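PDB 3GTZ: putative translation initiation inhibitor from Salmonella typhimurium, which is of unknown function but belongs to the RutC (YjgF-like) family, whose trimeric members hold ligand pockets between subunits. Local coordinates for residues T23-G28 and K111-V116; E39-T44 and Y106-K111; S57-I62 and W85-H90; A77-W82 and P92-V97. All blocks are in the same frame, centred on the assembly; numbering follows the deposited sequence.

One mixed sheet backed by two helices organises all four contacts, in the trimeric YjgF-like fold. Interaction 1 closes the widest span of chain, pairing strands 23-28 and 108-115. Interaction 2 falls within that span and sets helix 37-54 against the earlier half of strand 108-115; the two share Lys111, centres about 15 Å apart. Interactions 3 and 4 cross along the chain there, 4 inside the beta-alpha-beta unit 62-69/75-85/93-98, 3 between the loops before strand 62-69 and after helix 75-85. Interactions 2 and 4 have centres about 10 Å apart, Thr41 touching Met78 and Ala81. Interactions 1, 3 and 4 reach the third subunit, 1 and 2 the second, so chain core and trimer interface are built together.

Interaction 1. Residues T23-G28 and K111-V116; sequences TLWYTG and KIVAAV
Strand 23-28 and residues 111-115 of strand 108-115 run antiparallel as neighbours and show how one pairing serves a core and an interface at once. The tight part is the paired centre. Leu24 and Ala114 form a hydrogen-bonded pair, Leu24 N giving to Ala114 O at 2.9 Å and Ala114 N returning to Leu24 O at 2.9 Å. Tyr26 and Ile112 repeat the exchange, and there Ile112 N approaches Tyr26 O almost along the C=O axis (173°). Between these pairs, Val113 CA leans on Leu24 O with a CA-H...O contact of 3.3 Å. The chain end is looser: partly exposed Val116 keeps its CG1 4.2 Å from Leu24 CB.

Thr23, Trp25, Thr27, Lys111 and Val113 occupy the subunit-facing side. Val113 splits its methyls: CG1, anti to its backbone N, meets Thr23 CG2 at 3.5 Å, while CG2 only approaches Trp25 CD1 at 4.1 Å. Thr23 CG2 also lies over the rim of the indole. A glycerol is bound near Trp25, and this face packs on Leu63 of the second subunit and Trp25 of the third. On the reverse, Tyr26, Ile112 and Ala114 lie under helix 37-54, while strands 15-20 and 62-69 flank the pair within the sheet.

Interaction 2. Residues E39-T44 and Y106-K111; sequences EQTANT and YKVEIK
Gln40 leaves its helix with CG anti to the carbonyl carbon (chi1 -79°) and an extended chain beyond, which carries the amide past the start of strand 108-115. Val108 answers with CG1 in the crowded position between its backbone N and carbonyl carbon (chi1 56°), turning that methyl to the helix. The contact thus divides into a polar end and an apolar middle, a worked case of a helix laid nearly parallel on a strand of an alpha/beta sheet.

At the polar end, Lys107 N donates to Gln40 OE1 at 2.6 Å, a nearly straight bond (169°) that arrives in the amide plane on a lone pair. The Lys107 side chain crosses Gln40 at about a right angle, its CG 3.4 Å from the same OE1. Farther along, Val108 CG1 rests against both Gln40 CB at 3.6 Å and Thr41 OG1 at 3.5 Å. Ile110 CD1 then approaches Thr44 CB at 4.2 Å, more loosely. The hydroxyls turn back to their own helix: Thr41 OG1 bonds to Ala37 O, and Thr44 OG1 donates to Gln40 O at 2.5 Å, where Thr44 N also donates.

Gln40 NE2 bonds to Asn32 O and Lys105 O, and Lys107 NZ also reaches Lys105 O, together with Ala35 O. With its oxygen accepting and its nitrogen donating, the buried amide is fixed in rotation and ties the incoming loop to the helix. Thr41 OG1, bonded to Ala37 O, can therefore lie against Val108 CG1 with its hydroxyl already partnered.

Interaction 3. Residues S57-I62 and W85-H90; sequences SSKSRI and WVVAGH
The indole of Trp85 carries this contact: Lys59 lies over one face, its CD 3.4 Å from Trp85 NE1, and Ile62 CD1 sits in the ring plane at the edge, 3.7 Å from Trp85 CH2. Trp82 meets the same indole with planes at about 55°, and Trp85 NE1 bonds to Asp49 of helix 37-54. In this YjgF-like fold, Lys59 makes CH-pi and cation-pi contacts that bridge two loops, one entering strand 62-69, the other leaving helix 75-85.

Lys59 starts from the crowded position of its first torsion (chi1 56°) and then runs straight, so that CD and NZ both stay over the five-membered ring. Lys59 NZ lies 4.0 Å from the centroid of that ring of Trp85. Val87 CG2 flanks the chain, 3.8 Å from Lys59 CG; residue Val87 opens a type II beta turn that ends at His90 and passes through the positive phi of Gly89. His90 CB rests against Ser60 CB at 4.2 Å. Arg7 of the third subunit bonds to Ile62 O, which places this surface contact beside the trimer interface. The ammonium is held a second time, as Lys59 NZ donates in plane, on a lone pair, to Trp85 O at 2.8 Å.

Interaction 4. Residues A77-W82 and P92-V97; sequences AMNKAW and PVRCTV
Arg94 reaches from its strand to helix 75-85, and its path explains most of this contact. From CB, directed at the helix, CG continues anti to the backbone N (chi1 170°), and bends at chi2 and chi3 then lay the rest of the chain over Trp82. Arg94 CD sits over the indole, 3.4 Å from Trp82 CZ2, in a CH-pi contact with the six-membered ring. Arg94 NE follows at 3.4 Å from Trp82 CE2. Arg94 CZ stands almost squarely above the five-membered ring of Trp82, 4.0 Å from its centroid, a cation-pi contact with the planes 33° apart.

At the tip, Arg94 NH2 donates to Asn79 OD1 at 2.9 Å, from above the amide plane, while NH1 adds a weak and less securely placed bond to the same oxygen. Pro92 CG abuts the indole edge, 3.9 Å from Trp82 CH2, and the Met78 methyl, CE, lies 3.5 Å from Thr96 CG2. The indole's N-H is taken by Arg13 O of the third subunit, so this cation-pi pair borders the trimer interface. In RidA relatives an arginine at what is probably the equivalent place binds substrate carboxylates; a similar role here is not established.

Helix 75-85 and strand 93-98 form, with strand 62-69, a beta-alpha-beta unit: Met78 touches Ile67 and Thr41 of helix 37-54, while strand 93-98 runs parallel to 62-69 as an outermost strand within the chain.

Interaction 1. Residues T23-G28 and K111-V116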
loop_
_atom_site.group_PDB
_atom_site.type_symbol
_atom_site.label_atom_id
_atom_site.label_comp_id
_atom_site.label_asym_id
_atom_site.label_seq_id
_atom_site.Cartn_x
_atom_site.Cartn_y
_atom_site.Cartn_z
ATOM N N THR A 23 15.130 -0.917 4.844
ATOM C CA THR A 23 13.687 -0.980 4.916
ATOM C C THR A 23 13.269 -2.407 4.663
ATOM O O THR A 23 13.914 -3.121 3.940
ATOM C CB THR A 23 13.065 -0.066 3.881
ATOM O OG1 THR A 23 13.728 1.214 3.917
ATOM C CG2 THR A 23 11.591 0.108 4.117
ATOM N N LEU A 24 12.195 -2.821 5.302
ATOM C CA LEU A 24 11.769 -4.206 5.329
ATOM C C LEU A 24 10.283 -4.188 5.041
ATOM O O LEU A 24 9.535 -3.366 5.610
ATOM C CB LEU A 24 12.020 -4.812 6.715
ATOM C CG LEU A 24 11.535 -6.261 6.946
ATOM C CD1 LEU A 24 12.322 -6.999 8.097
ATOM C CD2 LEU A 24 10.036 -6.290 7.210
ATOM N N TRP A 25 9.863 -5.077 4.149
ATOM C CA TRP A 25 8.470 -5.188 3.731
ATOM C C TRP A 25 8.030 -6.611 4.025
ATOM O O TRP A 25 8.816 -7.571 3.826
ATOM C CB TRP A 25 8.359 -5.004 2.249
ATOM C CG TRP A 25 8.455 -3.631 1.731
ATOM C CD1 TRP A 25 7.406 -2.808 1.386
ATOM C CD2 TRP A 25 9.644 -2.931 1.376
ATOM N NE1 TRP A 25 7.874 -1.622 0.896
ATOM C CE2 TRP A 25 9.245 -1.668 0.865
ATOM C CE3 TRP A 25 10.998 -3.233 1.450
ATOM C CZ2 TRP A 25 10.167 -0.706 0.422
ATOM C CZ3 TRP A 25 11.939 -2.249 1.032
ATOM C CH2 TRP A 25 11.514 -1.018 0.518
ATOM N N TYR A 26 6.773 -6.747 4.443
ATOM C CA TYR A 26 6.220 -8.029 4.869
ATOM C C TYR A 26 4.730 -7.940 4.955
ATOM O O TYR A 26 4.211 -6.908 5.300
ATOM C CB TYR A 26 6.742 -8.350 6.268
ATOM C CG TYR A 26 6.153 -9.584 6.905
ATOM C CD1 TYR A 26 6.493 -10.855 6.433
ATOM C CD2 TYR A 26 5.281 -9.494 7.983
ATOM C CE1 TYR A 26 5.976 -12.006 7.010
ATOM C CE2 TYR A 26 4.727 -10.650 8.563
ATOM C CZ TYR A 26 5.099 -11.903 8.081
ATOM O OH TYR A 26 4.603 -13.069 8.665
ATOM N N THR A 27 4.055 -9.057 4.722
ATOM C CA THR A 27 2.621 -9.154 4.840
ATOM C C THR A 27 2.297 -10.328 5.748
ATOM O O THR A 27 2.658 -11.445 5.453
ATOM C CB THR A 27 1.953 -9.360 3.447
ATOM O OG1 THR A 27 1.824 -8.089 2.777
ATOM C CG2 THR A 27 0.545 -9.996 3.602
ATOM N N GLY A 28 1.601 -10.094 6.848
ATOM C CA GLY A 28 1.286 -11.184 7.734
ATOM C C GLY A 28 -0.089 -11.709 7.416
ATOM O O GLY A 28 -1.019 -10.941 7.196
ATOM N N LYS A 111 -0.149 -5.696 6.333
ATOM C CA LYS A 111 1.074 -5.374 5.627
ATOM C C LYS A 111 1.834 -4.319 6.423
ATOM O O LYS A 111 1.268 -3.383 6.977
ATOM C CB LYS A 111 0.782 -4.999 4.136
ATOM C CG LYS A 111 1.147 -3.632 3.688
ATOM C CD LYS A 111 0.896 -3.403 2.150
ATOM C CE LYS A 111 2.037 -2.517 1.499
ATOM N NZ LYS A 111 2.486 -1.246 2.290
ATOM N N ILE A 112 3.135 -4.482 6.425
ATOM C CA ILE A 112 4.076 -3.816 7.329
ATOM C C ILE A 112 5.236 -3.315 6.499
ATOM O O ILE A 112 5.764 -4.065 5.688
ATOM C CB ILE A 112 4.549 -4.884 8.325
ATOM C CG1 ILE A 112 3.465 -5.074 9.381
ATOM C CG2 ILE A 112 5.892 -4.628 8.909
ATOM C CD1 ILE A 112 2.951 -3.824 9.925
ATOM N N VAL A 113 5.568 -2.036 6.631
ATOM C CA VAL A 113 6.883 -1.523 6.242
ATOM C C VAL A 113 7.584 -1.116 7.535
ATOM O O VAL A 113 6.980 -0.449 8.341
ATOM C CB VAL A 113 6.777 -0.267 5.374
ATOM C CG1 VAL A 113 8.116 0.072 4.775
ATOM C CG2 VAL A 113 5.723 -0.429 4.286
ATOM N N ALA A 114 8.835 -1.534 7.729
ATOM C CA ALA A 114 9.600 -1.309 8.963
ATOM C C ALA A 114 11.041 -0.886 8.663
ATOM O O ALA A 114 11.521 -1.108 7.543
ATOM C CB ALA A 114 9.622 -2.603 9.795
ATOM N N ALA A 115 11.726 -0.309 9.664
ATOM C CA ALA A 115 13.151 0.055 9.548
ATOM C C ALA A 115 13.971 -1.112 10.049
ATOM O O ALA A 115 13.582 -1.785 11.008
ATOM C CB ALA A 115 13.479 1.287 10.344
ATOM N N VAL A 116 15.099 -1.369 9.402
ATOM C CA VAL A 116 15.894 -2.540 9.725
ATOM C C VAL A 116 17.393 -2.192 9.657
ATOM O O VAL A 116 17.778 -1.403 8.800
ATOM C CB VAL A 116 15.591 -3.697 8.795
ATOM C CG1 VAL A 116 15.900 -3.305 7.385
ATOM C CG2 VAL A 116 16.455 -4.896 9.184
#

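Interaction 2. Residues E39-T44 and Y106-K111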
loop_
_atom_site.group_PDB
_atom_site.type_symbol
_atom_site.label_atom_id
_atom_site.label_comp_id
_atom_site.label_asym_id
_atom_site.label_seq_id
_atom_site.Cartn_x
_atom_site.Cartn_y
_atom_site.Cartn_z
ATOM N N GLU A 39 -8.088 -13.827 17.637
ATOM C CA GLU A 39 -6.960 -14.742 17.566
ATOM C C GLU A 39 -6.113 -14.499 16.325
ATOM O O GLU A 39 -4.893 -14.437 16.429
ATOM C CB GLU A 39 -7.412 -16.183 17.609
ATOM C CG GLU A 39 -6.265 -17.183 17.684
ATOM C CD GLU A 39 -6.730 -18.571 18.053
ATOM O OE1 GLU A 39 -7.871 -18.742 18.526
ATOM O OE2 GLU A 39 -5.947 -19.518 17.882
ATOM N N GLN A 40 -6.747 -14.324 15.161
ATOM C CA GLN A 40 -5.996 -14.198 13.914
ATOM C C GLN A 40 -5.166 -12.922 13.934
ATOM O O GLN A 40 -3.995 -12.943 13.526
ATOM C CB GLN A 40 -6.914 -14.243 12.702
ATOM C CG GLN A 40 -7.379 -15.665 12.296
ATOM C CD GLN A 40 -7.978 -15.755 10.899
ATOM O OE1 GLN A 40 -8.144 -14.755 10.238
ATOM N NE2 GLN A 40 -8.287 -16.961 10.443
ATOM N N THR A 41 -5.730 -11.831 14.469
ATOM C CA THR A 41 -4.971 -10.580 14.570
ATOM C C THR A 41 -3.802 -10.680 15.573
ATOM O O THR A 41 -2.672 -10.339 15.258
ATOM C CB THR A 41 -5.884 -9.392 14.915
ATOM O OG1 THR A 41 -6.931 -9.306 13.936
ATOM C CG2 THR A 41 -5.072 -8.049 14.995
ATOM N N ALA A 42 -4.085 -11.160 16.779
ATOM C CA ALA A 42 -3.068 -11.343 17.834
ATOM C C ALA A 42 -1.913 -12.237 17.371
ATOM O O ALA A 42 -0.731 -11.968 17.603
ATOM C CB ALA A 42 -3.728 -11.967 19.012
ATOM N N ASN A 43 -2.284 -13.316 16.710
ATOM C CA ASN A 43 -1.338 -14.283 16.170
ATOM C C ASN A 43 -0.508 -13.658 15.046
ATOM O O ASN A 43 0.685 -13.908 14.950
ATOM C CB ASN A 43 -2.133 -15.472 15.663
ATOM C CG ASN A 43 -1.306 -16.738 15.486
ATOM O OD1 ASN A 43 -0.211 -16.726 14.992
ATOM N ND2 ASN A 43 -1.908 -17.873 15.860
ATOM N N THR A 44 -1.128 -12.826 14.219
ATOM C CA THR A 44 -0.404 -12.239 13.128
ATOM C C THR A 44 0.562 -11.194 13.619
ATOM O O THR A 44 1.660 -11.090 13.091
ATOM C CB THR A 44 -1.301 -11.667 12.037
ATOM O OG1 THR A 44 -2.274 -12.643 11.700
ATOM C CG2 THR A 44 -0.482 -11.344 10.767
ATOM N N TYR A 106 -9.781 -16.237 6.117
ATOM C CA TYR A 106 -8.955 -15.161 6.688
ATOM C C TYR A 106 -9.842 -14.048 7.170
ATOM O O TYR A 106 -10.567 -13.465 6.366
ATOM C CB TYR A 106 -8.020 -14.525 5.650
ATOM C CG TYR A 106 -6.846 -15.336 5.165
ATOM C CD1 TYR A 106 -6.408 -16.475 5.832
ATOM C CD2 TYR A 106 -6.152 -14.933 4.026
ATOM C CE1 TYR A 106 -5.311 -17.209 5.356
ATOM C CE2 TYR A 106 -5.061 -15.656 3.540
ATOM C CZ TYR A 106 -4.642 -16.787 4.207
ATOM O OH TYR A 106 -3.553 -17.493 3.741
ATOM N N LYS A 107 -9.775 -13.698 8.450
ATOM C CA LYS A 107 -10.572 -12.554 8.905
ATOM C C LYS A 107 -9.721 -11.278 8.767
ATOM O O LYS A 107 -10.243 -10.185 8.656
ATOM C CB LYS A 107 -11.158 -12.726 10.338
ATOM C CG LYS A 107 -11.451 -14.165 10.830
ATOM C CD LYS A 107 -12.516 -14.905 10.105
ATOM C CE LYS A 107 -12.827 -16.300 10.751
ATOM N NZ LYS A 107 -11.945 -17.515 10.403
ATOM N N VAL A 108 -8.406 -11.438 8.732
ATOM C CA VAL A 108 -7.473 -10.304 8.781
ATOM C C VAL A 108 -6.204 -10.619 7.985
ATOM O O VAL A 108 -5.844 -11.785 7.799
ATOM C CB VAL A 108 -7.116 -9.948 10.234
ATOM C CG1 VAL A 108 -6.549 -11.149 10.947
ATOM C CG2 VAL A 108 -6.149 -8.827 10.286
ATOM N N GLU A 109 -5.550 -9.563 7.513
ATOM C CA GLU A 109 -4.238 -9.643 6.896
ATOM C C GLU A 109 -3.535 -8.301 7.183
ATOM O O GLU A 109 -4.208 -7.271 7.346
ATOM C CB GLU A 109 -4.467 -9.872 5.422
ATOM C CG GLU A 109 -3.303 -10.098 4.548
ATOM C CD GLU A 109 -3.762 -10.627 3.174
ATOM O OE1 GLU A 109 -3.340 -10.047 2.137
ATOM O OE2 GLU A 109 -4.582 -11.586 3.147
ATOM N N ILE A 110 -2.213 -8.290 7.307
ATOM C CA ILE A 110 -1.537 -7.074 7.799
ATOM C C ILE A 110 -0.220 -6.792 7.071
ATOM O O ILE A 110 0.722 -7.570 7.174
ATOM C CB ILE A 110 -1.240 -7.162 9.317
ATOM C CG1 ILE A 110 -2.519 -7.432 10.138
ATOM C CG2 ILE A 110 -0.592 -5.883 9.783
ATOM C CD1 ILE A 110 -2.289 -7.555 11.644
ATOM N N LYS A 111 -0.149 -5.696 6.333
ATOM C CA LYS A 111 1.074 -5.374 5.627
ATOM C C LYS A 111 1.834 -4.319 6.423
ATOM O O LYS A 111 1.268 -3.383 6.977
ATOM C CB LYS A 111 0.782 -4.999 4.136
ATOM C CG LYS A 111 1.147 -3.632 3.688
ATOM C CD LYS A 111 0.896 -3.403 2.150
ATOM C CE LYS A 111 2.037 -2.517 1.499
ATOM N NZ LYS A 111 2.486 -1.246 2.290
#

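Interaction 3. Residues S57-I62 and W85-H90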
loop_
_atom_site.group_PDB
_atom_site.type_symbol
_atom_site.label_atom_id
_atom_site.label_comp_id
_atom_site.label_asym_id
_atom_site.label_seq_id
_atom_site.Cartn_x
_atom_site.Cartn_y
_atom_site.Cartn_z
ATOM N N SER A 57 15.493 -6.289 13.905
ATOM C CA SER A 57 14.614 -5.126 14.117
ATOM C C SER A 57 13.638 -5.459 15.218
ATOM O O SER A 57 13.814 -6.452 15.890
ATOM C CB SER A 57 13.892 -4.758 12.828
ATOM O OG SER A 57 13.215 -3.533 12.962
ATOM N N SER A 58 12.613 -4.637 15.425
ATOM C CA SER A 58 11.615 -4.935 16.465
ATOM C C SER A 58 10.276 -4.212 16.153
ATOM O O SER A 58 10.210 -3.498 15.176
ATOM C CB SER A 58 12.188 -4.586 17.855
ATOM O OG SER A 58 11.969 -3.222 18.175
ATOM N N LYS A 59 9.236 -4.407 16.955
ATOM C CA LYS A 59 7.942 -3.753 16.694
ATOM C C LYS A 59 7.917 -2.277 16.984
ATOM O O LYS A 59 6.994 -1.569 16.558
ATOM C CB LYS A 59 6.780 -4.411 17.447
ATOM C CG LYS A 59 6.921 -4.501 18.957
ATOM C CD LYS A 59 5.708 -5.167 19.542
ATOM C CE LYS A 59 5.870 -5.548 20.974
ATOM N NZ LYS A 59 4.491 -5.839 21.502
ATOM N N SER A 60 8.918 -1.798 17.705
ATOM C CA SER A 60 9.072 -0.372 17.929
ATOM C C SER A 60 9.546 0.287 16.686
ATOM O O SER A 60 9.588 1.497 16.685
ATOM C CB SER A 60 10.144 -0.023 18.987
ATOM O OG SER A 60 10.464 -1.117 19.782
ATOM N N ARG A 61 9.991 -0.489 15.688
ATOM C CA ARG A 61 10.623 0.067 14.502
ATOM C C ARG A 61 9.724 -0.019 13.281
ATOM O O ARG A 61 10.178 0.179 12.174
ATOM C CB ARG A 61 11.947 -0.623 14.218
ATOM C CG ARG A 61 12.970 -0.635 15.412
ATOM C CD ARG A 61 14.051 0.418 15.304
ATOM N NE ARG A 61 14.898 0.181 14.140
ATOM C CZ ARG A 61 15.604 1.113 13.495
ATOM N NH1 ARG A 61 15.585 2.372 13.889
ATOM N NH2 ARG A 61 16.332 0.782 12.438
ATOM N N ILE A 62 8.440 -0.284 13.475
ATOM C CA ILE A 62 7.542 -0.420 12.353
ATOM C C ILE A 62 7.144 0.985 11.955
ATOM O O ILE A 62 6.851 1.811 12.811
ATOM C CB ILE A 62 6.291 -1.220 12.706
ATOM C CG1 ILE A 62 6.645 -2.666 13.037
ATOM C CG2 ILE A 62 5.260 -1.152 11.577
ATOM C CD1 ILE A 62 5.509 -3.435 13.703
ATOM N N TRP A 85 -0.934 -5.175 22.041
ATOM C CA TRP A 85 0.401 -5.383 21.458
ATOM C C TRP A 85 1.170 -4.114 21.204
ATOM O O TRP A 85 2.351 -4.067 21.464
ATOM C CB TRP A 85 0.203 -6.135 20.141
ATOM C CG TRP A 85 1.320 -6.099 19.148
ATOM C CD1 TRP A 85 2.276 -7.045 18.981
ATOM C CD2 TRP A 85 1.517 -5.147 18.095
ATOM N NE1 TRP A 85 3.116 -6.714 17.925
ATOM C CE2 TRP A 85 2.670 -5.555 17.360
ATOM C CE3 TRP A 85 0.863 -3.980 17.714
ATOM C CZ2 TRP A 85 3.183 -4.827 16.279
ATOM C CZ3 TRP A 85 1.391 -3.230 16.612
ATOM C CH2 TRP A 85 2.533 -3.671 15.928
ATOM N N VAL A 86 0.522 -3.093 20.644
ATOM C CA VAL A 86 1.195 -1.867 20.183
ATOM C C VAL A 86 2.078 -1.239 21.262
ATOM O O VAL A 86 1.748 -1.324 22.426
ATOM C CB VAL A 86 0.161 -0.823 19.720
ATOM C CG1 VAL A 86 -0.659 -0.286 20.929
ATOM C CG2 VAL A 86 0.840 0.305 18.964
ATOM N N VAL A 87 3.196 -0.633 20.871
ATOM C CA VAL A 87 4.105 -0.018 21.795
ATOM C C VAL A 87 3.766 1.480 21.925
ATOM O O VAL A 87 3.895 2.269 20.970
ATOM C CB VAL A 87 5.564 -0.246 21.411
ATOM C CG1 VAL A 87 6.541 0.455 22.449
ATOM C CG2 VAL A 87 5.864 -1.768 21.331
ATOM N N ALA A 88 3.272 1.847 23.112
ATOM C CA ALA A 88 2.887 3.236 23.399
ATOM C C ALA A 88 4.050 4.177 23.058
ATOM O O ALA A 88 5.216 3.916 23.391
ATOM C CB ALA A 88 2.461 3.399 24.872
ATOM N N GLY A 89 3.739 5.239 22.337
ATOM C CA GLY A 89 4.775 6.199 21.921
ATOM C C GLY A 89 5.664 5.764 20.749
ATOM O O GLY A 89 6.455 6.565 20.260
ATOM N N HIS A 90 5.549 4.509 20.303
ATOM C CA HIS A 90 6.405 3.987 19.238
ATOM C C HIS A 90 5.565 3.270 18.160
ATOM O O HIS A 90 6.034 2.387 17.473
ATOM C CB HIS A 90 7.461 3.063 19.837
ATOM C CG HIS A 90 8.417 3.764 20.736
ATOM N ND1 HIS A 90 9.571 4.360 20.274
ATOM C CD2 HIS A 90 8.366 4.024 22.066
ATOM C CE1 HIS A 90 10.202 4.931 21.283
ATOM N NE2 HIS A 90 9.497 4.734 22.383
#

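Interaction 4. Residues A77-W82 and P92-V97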
loop_
_atom_site.group_PDB
_atom_site.type_symbol
_atom_site.label_atom_id
_atom_site.label_comp_id
_atom_site.label_asym_id
_atom_site.label_seq_id
_atom_site.Cartn_x
_atom_site.Cartn_y
_atom_site.Cartn_z
ATOM N N ALA A 77 -12.664 -6.531 17.372
ATOM C CA ALA A 77 -11.803 -7.645 17.727
ATOM C C ALA A 77 -10.343 -7.374 17.340
ATOM O O ALA A 77 -9.459 -7.624 18.132
ATOM C CB ALA A 77 -12.288 -8.881 17.125
ATOM N N MET A 78 -10.104 -6.799 16.162
ATOM C CA MET A 78 -8.738 -6.511 15.742
ATOM C C MET A 78 -8.101 -5.313 16.445
ATOM O O MET A 78 -6.897 -5.305 16.637
ATOM C CB MET A 78 -8.603 -6.463 14.193
ATOM C CG MET A 78 -8.637 -5.147 13.531
ATOM S SD MET A 78 -7.270 -4.034 13.955
ATOM C CE MET A 78 -7.996 -2.515 13.322
ATOM N N ASN A 79 -8.887 -4.324 16.853
ATOM C CA ASN A 79 -8.377 -3.221 17.721
ATOM C C ASN A 79 -7.982 -3.667 19.121
ATOM O O ASN A 79 -7.037 -3.143 19.711
ATOM C CB ASN A 79 -9.401 -2.095 17.860
ATOM C CG ASN A 79 -9.433 -1.203 16.649
ATOM O OD1 ASN A 79 -8.441 -1.102 15.910
ATOM N ND2 ASN A 79 -10.567 -0.551 16.422
ATOM N N LYS A 80 -8.731 -4.607 19.666
ATOM C CA LYS A 80 -8.423 -5.166 20.958
ATOM C C LYS A 80 -7.079 -5.874 20.879
ATOM O O LYS A 80 -6.263 -5.673 21.737
ATOM C CB LYS A 80 -9.522 -6.131 21.338
ATOM C CG LYS A 80 -9.547 -6.660 22.755
ATOM C CD LYS A 80 -10.240 -8.041 22.733
ATOM C CE LYS A 80 -11.143 -8.278 23.904
ATOM N NZ LYS A 80 -11.616 -9.706 23.846
ATOM N N ALA A 81 -6.829 -6.677 19.837
ATOM C CA ALA A 81 -5.512 -7.326 19.662
ATOM C C ALA A 81 -4.424 -6.299 19.439
ATOM O O ALA A 81 -3.395 -6.320 20.074
ATOM C CB ALA A 81 -5.547 -8.303 18.520
ATOM N N TRP A 82 -4.661 -5.362 18.546
ATOM C CA TRP A 82 -3.687 -4.300 18.305
ATOM C C TRP A 82 -3.356 -3.588 19.601
ATOM O O TRP A 82 -2.184 -3.350 19.890
ATOM C CB TRP A 82 -4.246 -3.300 17.298
ATOM C CG TRP A 82 -3.370 -2.145 17.018
ATOM C CD1 TRP A 82 -3.328 -0.984 17.709
ATOM C CD2 TRP A 82 -2.422 -2.011 15.954
ATOM N NE1 TRP A 82 -2.408 -0.140 17.168
ATOM C CE2 TRP A 82 -1.854 -0.730 16.069
ATOM C CE3 TRP A 82 -2.013 -2.843 14.909
ATOM C CZ2 TRP A 82 -0.889 -0.262 15.203
ATOM C CZ3 TRP A 82 -1.061 -2.375 14.029
ATOM C CH2 TRP A 82 -0.490 -1.101 14.191
ATOM N N PRO A 92 3.316 2.762 14.664
ATOM C CA PRO A 92 3.400 3.251 13.299
ATOM C C PRO A 92 2.144 4.014 12.865
ATOM O O PRO A 92 1.153 4.063 13.607
ATOM C CB PRO A 92 3.531 1.976 12.508
ATOM C CG PRO A 92 2.726 0.992 13.298
ATOM C CD PRO A 92 2.886 1.363 14.735
ATOM N N VAL A 93 2.193 4.622 11.680
ATOM C CA VAL A 93 0.977 5.056 10.985
ATOM C C VAL A 93 0.142 3.818 10.739
ATOM O O VAL A 93 0.654 2.762 10.431
ATOM C CB VAL A 93 1.267 5.781 9.641
ATOM C CG1 VAL A 93 -0.032 6.182 8.940
ATOM C CG2 VAL A 93 2.086 7.014 9.883
ATOM N N ARG A 94 -1.151 3.935 10.949
ATOM C CA ARG A 94 -2.032 2.791 10.870
ATOM C C ARG A 94 -3.211 3.139 10.020
ATOM O O ARG A 94 -3.670 4.275 9.983
ATOM C CB ARG A 94 -2.516 2.348 12.257
ATOM C CG ARG A 94 -3.637 1.307 12.188
ATOM C CD ARG A 94 -3.604 0.362 13.314
ATOM N NE ARG A 94 -4.436 0.785 14.420
ATOM C CZ ARG A 94 -5.688 0.396 14.616
ATOM N NH1 ARG A 94 -6.289 -0.410 13.767
ATOM N NH2 ARG A 94 -6.357 0.852 15.671
ATOM N N CYS A 95 -3.729 2.125 9.370
ATOM C CA CYS A 95 -4.753 2.315 8.416
ATOM C C CYS A 95 -5.493 0.966 8.296
ATOM O O CYS A 95 -4.876 -0.070 8.017
ATOM C CB CYS A 95 -4.021 2.749 7.156
ATOM S SG CYS A 95 -4.851 2.458 5.722
ATOM N N THR A 96 -6.793 0.986 8.586
ATOM C CA THR A 96 -7.622 -0.199 8.548
ATOM C C THR A 96 -8.752 -0.043 7.544
ATOM O O THR A 96 -9.487 0.937 7.597
ATOM C CB THR A 96 -8.245 -0.458 9.914
ATOM O OG1 THR A 96 -7.234 -0.335 10.918
ATOM C CG2 THR A 96 -8.804 -1.838 9.983
ATOM N N VAL A 97 -8.886 -1.013 6.643
ATOM C CA VAL A 97 -9.972 -1.048 5.676
ATOM C C VAL A 97 -10.504 -2.453 5.503
ATOM O O VAL A 97 -9.796 -3.412 5.756
ATOM C CB VAL A 97 -9.507 -0.580 4.305
ATOM C CG1 VAL A 97 -8.903 0.807 4.407
ATOM C CG2 VAL A 97 -8.522 -1.603 3.683
#